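Local coordinates for protein glucose 1-dehydrogenase (Haloferax mediterranei, PDB 2B5W) that oxidises D-glucose to gluconolactone and acts likewise on several other aldose sugars, using NADP(+) or, less readily, NAD(+) as electron acceptor with the help of a catalytic zinc ion, at residues D170-G182 / L192-G206. The protein carries 1 engineered substitution. Numbering follows the deposited sequence.
Sequences DWDPSSAFVLGNG and LKVDDKGYENLYCLG. With K (potassium ion), chain E; NAP (NADP nicotinamide-adenine-dinucleotide phosphate), chain I.
Ala-176 lays its methyl over one face of the Tyr-199 ring, a CH-pi contact with CB 3.9 Å from the ring centroid. The same CB meets CD2 of Leu-202, and beyond it CD1 of Leu-192 presses on Val-178 CG2 at 3.5 Å. Tyr-199 is swung back over this strand by a first torsion of -62°, which puts CG anti to its carbonyl carbon; its CE1 reaches Pro-173 CB, and its hydroxyl bonds to that of Tyr-163 in helix 149-164. Were Tyr-199 replaced by an alanine, a gap would probably open between Pro-173 and Ala-176 and the Tyr-163 hydroxyl would lose this partner. On the other face of the sheet Phe-177 sets CD1 against Tyr-203 CB (3.5 Å) and CZ against Leu-205 CD1, while Leu-179 CD2 sits over the centre of the Phe-177 ring. Strands 175-179 and 201-206 run parallel as the first two strands of a Rossmann fold, joined by helix 183-194 in a beta-alpha-beta crossover. Their ladder begins at Ser-174 O, which accepts from both Glu-200 N and Asn-201 N, and closes with Gly-180 N to Leu-205 O (2.9 Å). Just past it, Gly-182 comes within 3.4 Å of NADP O5B through its CA, and Leu-205 CD2 touches adenine C2A. Packing is looser at the opposite end, where exposed Asp-172 and Glu-200 lie. There a potassium ion ties the loops together through Asp-172 OD1 (2.7 Å) and the carbonyl oxygens of Pro-173, Lys-197 and Gly-198. Lys-197, bent at its second and fourth torsions, runs its CD past the Pro-173 ring and brings CE to 3.9 Å from Trp-171 CZ3, the two side chains crossing at about a right angle.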
# COMPACT_ATOMS: atom_id res chain seq x y z
N ASP A 170 -4.39 11.01 -9.89
CA ASP A 170 -5.28 12.05 -9.38
C ASP A 170 -6.37 11.38 -8.56
O ASP A 170 -7.36 10.87 -9.10
CB ASP A 170 -5.86 12.89 -10.53
CG ASP A 170 -6.69 14.08 -10.04
OD1 ASP A 170 -6.65 14.37 -8.82
OD2 ASP A 170 -7.41 14.77 -10.80
N TRP A 171 -6.16 11.32 -7.24
CA TRP A 171 -7.09 10.68 -6.34
C TRP A 171 -7.84 11.81 -5.63
O TRP A 171 -7.24 12.70 -5.02
CB TRP A 171 -6.33 9.84 -5.32
CG TRP A 171 -7.15 8.98 -4.39
CD1 TRP A 171 -8.09 8.02 -4.73
CD2 TRP A 171 -7.08 8.96 -2.97
NE1 TRP A 171 -8.61 7.44 -3.61
CE2 TRP A 171 -7.99 7.98 -2.50
CE3 TRP A 171 -6.33 9.69 -2.03
CZ2 TRP A 171 -8.18 7.73 -1.16
CZ3 TRP A 171 -6.51 9.42 -0.73
CH2 TRP A 171 -7.42 8.44 -0.30
N ASP A 172 -9.15 11.76 -5.72
CA ASP A 172 -9.99 12.79 -5.07
C ASP A 172 -11.16 12.04 -4.39
O ASP A 172 -12.24 11.86 -4.97
CB ASP A 172 -10.48 13.79 -6.10
CG ASP A 172 -11.41 14.82 -5.51
OD1 ASP A 172 -11.42 15.02 -4.25
OD2 ASP A 172 -12.17 15.48 -6.24
N PRO A 173 -10.91 11.58 -3.18
CA PRO A 173 -11.87 10.73 -2.48
C PRO A 173 -13.04 11.49 -1.90
O PRO A 173 -12.94 12.69 -1.59
CB PRO A 173 -11.04 10.15 -1.34
CG PRO A 173 -9.99 11.20 -1.06
CD PRO A 173 -9.69 11.79 -2.37
N SER A 174 -14.15 10.78 -1.77
CA SER A 174 -15.37 11.36 -1.17
C SER A 174 -15.87 10.65 0.07
O SER A 174 -16.53 11.29 0.88
CB SER A 174 -16.50 11.39 -2.20
OG SER A 174 -16.11 12.23 -3.26
N SER A 175 -15.60 9.35 0.21
CA SER A 175 -16.07 8.58 1.36
C SER A 175 -14.92 8.09 2.20
O SER A 175 -13.89 7.65 1.67
CB SER A 175 -16.98 7.41 0.93
OG SER A 175 -16.33 6.58 -0.05
N ALA A 176 -15.12 8.09 3.52
CA ALA A 176 -14.14 7.54 4.45
C ALA A 176 -14.81 6.77 5.57
O ALA A 176 -15.90 7.16 6.01
CB ALA A 176 -13.31 8.70 5.02
N PHE A 177 -14.17 5.70 6.03
CA PHE A 177 -14.75 4.72 6.95
C PHE A 177 -13.66 4.39 7.97
O PHE A 177 -12.59 3.82 7.64
CB PHE A 177 -15.14 3.49 6.12
CG PHE A 177 -15.86 2.38 6.86
CD1 PHE A 177 -16.56 2.61 8.03
CD2 PHE A 177 -15.93 1.10 6.29
CE1 PHE A 177 -17.31 1.60 8.64
CE2 PHE A 177 -16.63 0.08 6.91
CZ PHE A 177 -17.35 0.34 8.09
N VAL A 178 -13.91 4.74 9.21
CA VAL A 178 -13.01 4.44 10.29
C VAL A 178 -13.55 3.18 10.94
O VAL A 178 -14.72 3.10 11.29
CB VAL A 178 -13.00 5.58 11.34
CG1 VAL A 178 -12.20 5.19 12.56
CG2 VAL A 178 -12.50 6.89 10.73
N LEU A 179 -12.71 2.18 11.09
CA LEU A 179 -13.09 0.96 11.78
C LEU A 179 -12.64 1.06 13.23
O LEU A 179 -11.44 1.12 13.53
CB LEU A 179 -12.48 -0.28 11.13
CG LEU A 179 -12.55 -0.37 9.63
CD1 LEU A 179 -11.83 -1.64 9.15
CD2 LEU A 179 -13.92 -0.24 9.05
N GLY A 180 -13.58 1.08 14.17
CA GLY A 180 -13.23 1.24 15.56
C GLY A 180 -13.72 2.52 16.18
O GLY A 180 -13.60 3.61 15.58
N ASN A 181 -14.26 2.37 17.38
CA ASN A 181 -14.86 3.47 18.11
C ASN A 181 -14.16 3.71 19.42
O ASN A 181 -14.73 4.23 20.36
CB ASN A 181 -16.38 3.21 18.34
CG ASN A 181 -16.64 1.97 19.16
OD1 ASN A 181 -15.90 0.99 19.09
ND2 ASN A 181 -17.70 2.00 19.95
N GLY A 182 -12.88 3.35 19.49
CA GLY A 182 -12.06 3.70 20.62
C GLY A 182 -11.56 5.13 20.46
O GLY A 182 -11.93 5.82 19.50
N LEU A 192 -10.79 13.31 9.93
CA LEU A 192 -11.20 13.09 8.55
C LEU A 192 -12.28 14.09 8.15
O LEU A 192 -12.31 14.55 7.02
CB LEU A 192 -11.66 11.64 8.31
CG LEU A 192 -10.52 10.63 8.42
CD1 LEU A 192 -11.05 9.21 8.51
CD2 LEU A 192 -9.54 10.74 7.23
N LYS A 193 -13.14 14.49 9.09
CA LYS A 193 -14.17 15.45 8.76
C LYS A 193 -13.56 16.76 8.29
O LYS A 193 -14.14 17.46 7.45
CB LYS A 193 -15.05 15.68 9.99
CG LYS A 193 -16.24 16.57 9.74
CD LYS A 193 -17.12 16.60 10.95
CE LYS A 193 -18.31 17.56 10.80
NZ LYS A 193 -19.34 16.92 9.98
N VAL A 194 -12.42 17.14 8.89
CA VAL A 194 -11.78 18.40 8.56
C VAL A 194 -10.57 18.29 7.62
O VAL A 194 -9.94 19.32 7.29
CB VAL A 194 -11.39 19.24 9.85
CG1 VAL A 194 -12.62 19.51 10.67
CG2 VAL A 194 -10.33 18.55 10.66
N ASP A 195 -10.31 17.08 7.15
CA ASP A 195 -9.18 16.79 6.29
C ASP A 195 -9.27 17.59 5.00
O ASP A 195 -10.36 17.75 4.45
CB ASP A 195 -9.14 15.26 6.05
CG ASP A 195 -7.87 14.75 5.37
OD1 ASP A 195 -7.46 15.25 4.31
OD2 ASP A 195 -7.28 13.74 5.84
N ASP A 196 -8.13 18.10 4.55
CA ASP A 196 -8.03 18.84 3.29
C ASP A 196 -8.49 18.03 2.06
O ASP A 196 -8.79 18.63 1.03
CB ASP A 196 -6.57 19.31 3.04
CG ASP A 196 -6.09 20.38 4.05
OD1 ASP A 196 -6.90 21.10 4.66
OD2 ASP A 196 -4.86 20.57 4.25
N LYS A 197 -8.55 16.68 2.13
CA LYS A 197 -9.10 15.88 1.05
C LYS A 197 -10.59 16.18 0.76
O LYS A 197 -11.11 15.81 -0.32
CB LYS A 197 -8.98 14.38 1.33
CG LYS A 197 -7.55 13.82 1.36
CD LYS A 197 -7.00 13.57 0.01
CE LYS A 197 -5.53 13.15 0.05
NZ LYS A 197 -4.64 14.30 0.37
N GLY A 198 -11.30 16.73 1.73
CA GLY A 198 -12.70 17.10 1.52
C GLY A 198 -13.64 15.94 1.36
O GLY A 198 -14.42 15.84 0.39
N TYR A 199 -13.59 15.04 2.31
CA TYR A 199 -14.54 13.92 2.36
C TYR A 199 -15.95 14.45 2.60
O TYR A 199 -16.15 15.44 3.31
CB TYR A 199 -14.23 12.98 3.49
CG TYR A 199 -12.89 12.34 3.36
CD1 TYR A 199 -12.71 11.27 2.49
CD2 TYR A 199 -11.81 12.75 4.14
CE1 TYR A 199 -11.46 10.65 2.35
CE2 TYR A 199 -10.55 12.11 4.00
CZ TYR A 199 -10.40 11.07 3.10
OH TYR A 199 -9.17 10.41 2.94
N GLU A 200 -16.89 13.81 1.93
CA GLU A 200 -18.31 14.19 1.95
C GLU A 200 -19.12 13.28 2.85
O GLU A 200 -20.06 13.74 3.50
CB GLU A 200 -18.86 14.16 0.51
CG GLU A 200 -18.14 15.12 -0.43
CD GLU A 200 -18.64 15.03 -1.86
OE1 GLU A 200 -19.62 14.30 -2.12
OE2 GLU A 200 -18.04 15.71 -2.73
N ASN A 201 -18.78 12.00 2.88
CA ASN A 201 -19.57 10.98 3.58
C ASN A 201 -18.66 10.17 4.50
O ASN A 201 -17.68 9.57 4.06
CB ASN A 201 -20.26 10.05 2.60
CG ASN A 201 -21.18 10.79 1.69
OD1 ASN A 201 -20.97 10.83 0.47
ND2 ASN A 201 -22.15 11.43 2.25
N LEU A 202 -18.96 10.23 5.79
CA LEU A 202 -18.18 9.56 6.82
C LEU A 202 -18.96 8.43 7.53
O LEU A 202 -20.16 8.54 7.79
CB LEU A 202 -17.70 10.58 7.86
CG LEU A 202 -16.90 11.76 7.35
CD1 LEU A 202 -16.74 12.79 8.49
CD2 LEU A 202 -15.60 11.32 6.76
N TYR A 203 -18.22 7.41 7.93
CA TYR A 203 -18.78 6.18 8.51
C TYR A 203 -17.85 5.71 9.61
O TYR A 203 -16.64 5.90 9.50
CB TYR A 203 -18.89 5.14 7.41
CG TYR A 203 -19.79 5.55 6.27
CD1 TYR A 203 -19.31 6.28 5.21
CD2 TYR A 203 -21.13 5.13 6.22
CE1 TYR A 203 -20.09 6.66 4.14
CE2 TYR A 203 -21.93 5.50 5.15
CZ TYR A 203 -21.41 6.27 4.12
OH TYR A 203 -22.19 6.65 3.05
N CYS A 204 -18.37 5.11 10.66
CA CYS A 204 -17.53 4.58 11.73
C CYS A 204 -18.12 3.26 12.26
O CYS A 204 -19.30 3.19 12.55
CB CYS A 204 -17.33 5.57 12.85
SG CYS A 204 -16.30 5.03 14.20
N LEU A 205 -17.28 2.24 12.32
CA LEU A 205 -17.67 0.89 12.74
C LEU A 205 -17.49 0.69 14.23
O LEU A 205 -16.43 0.95 14.79
CB LEU A 205 -16.80 -0.15 12.02
CG LEU A 205 -17.27 -1.61 12.10
CD1 LEU A 205 -18.31 -1.87 11.04
CD2 LEU A 205 -16.06 -2.56 11.96
N GLY A 206 -18.52 0.13 14.87
CA GLY A 206 -18.47 -0.26 16.27
C GLY A 206 -19.37 -1.49 16.46
O GLY A 206 -19.89 -2.01 15.49
K K E . -13.08 15.29 -2.09
PA NAP I . -9.45 0.59 21.86
O1A NAP I . -9.32 -0.74 22.43
O2A NAP I . -9.86 1.66 22.89
O5B NAP I . -10.53 0.62 20.71
C5B NAP I . -10.76 -0.43 19.81
C4B NAP I . -12.24 -0.30 19.53
O4B NAP I . -12.55 -1.16 18.45
C3B NAP I . -13.13 -0.70 20.73
O3B NAP I . -14.00 0.34 21.14
C2B NAP I . -13.90 -1.92 20.21
O2B NAP I . -15.27 -1.95 20.58
C1B NAP I . -13.79 -1.77 18.71
N9A NAP I . -13.83 -3.06 18.05
C8A NAP I . -12.96 -4.11 18.24
N7A NAP I . -13.35 -5.13 17.44
C5A NAP I . -14.49 -4.74 16.77
C6A NAP I . -15.32 -5.36 15.84
N6A NAP I . -15.16 -6.63 15.44
N1A NAP I . -16.40 -4.66 15.34
C2A NAP I . -16.66 -3.37 15.73
N3A NAP I . -15.84 -2.74 16.66
C4A NAP I . -14.77 -3.41 17.15
O3 NAP I . -8.05 1.13 21.32
PN NAP I . -7.60 2.58 20.76
O1N NAP I . -8.69 3.25 20.00
O2N NAP I . -6.80 3.35 21.76
O5D NAP I . -6.65 1.80 19.73
C5D NAP I . -7.19 1.21 18.56
C4D NAP I . -6.19 0.24 17.94
O4D NAP I . -5.06 1.00 17.49
C3D NAP I . -5.65 -0.81 18.92
O3D NAP I . -5.54 -2.07 18.29
C2D NAP I . -4.28 -0.25 19.30
O2D NAP I . -3.36 -1.19 19.78
C1D NAP I . -3.86 0.40 17.98
N1N NAP I . -2.91 1.52 18.08
C2N NAP I . -1.89 1.48 17.19
C3N NAP I . -1.00 2.52 17.13
C7N NAP I . -0.02 2.48 16.00
O7N NAP I . 0.97 3.45 16.13
N7N NAP I . -0.16 1.56 15.00
C4N NAP I . -1.08 3.61 18.01
C5N NAP I . -2.14 3.64 18.91
C6N NAP I . -3.07 2.60 18.92
P2B NAP I . -15.79 -2.71 21.96
O1X NAP I . -15.32 -2.03 23.14
O2X NAP I . -17.32 -2.69 21.79
O3X NAP I . -15.28 -4.16 21.94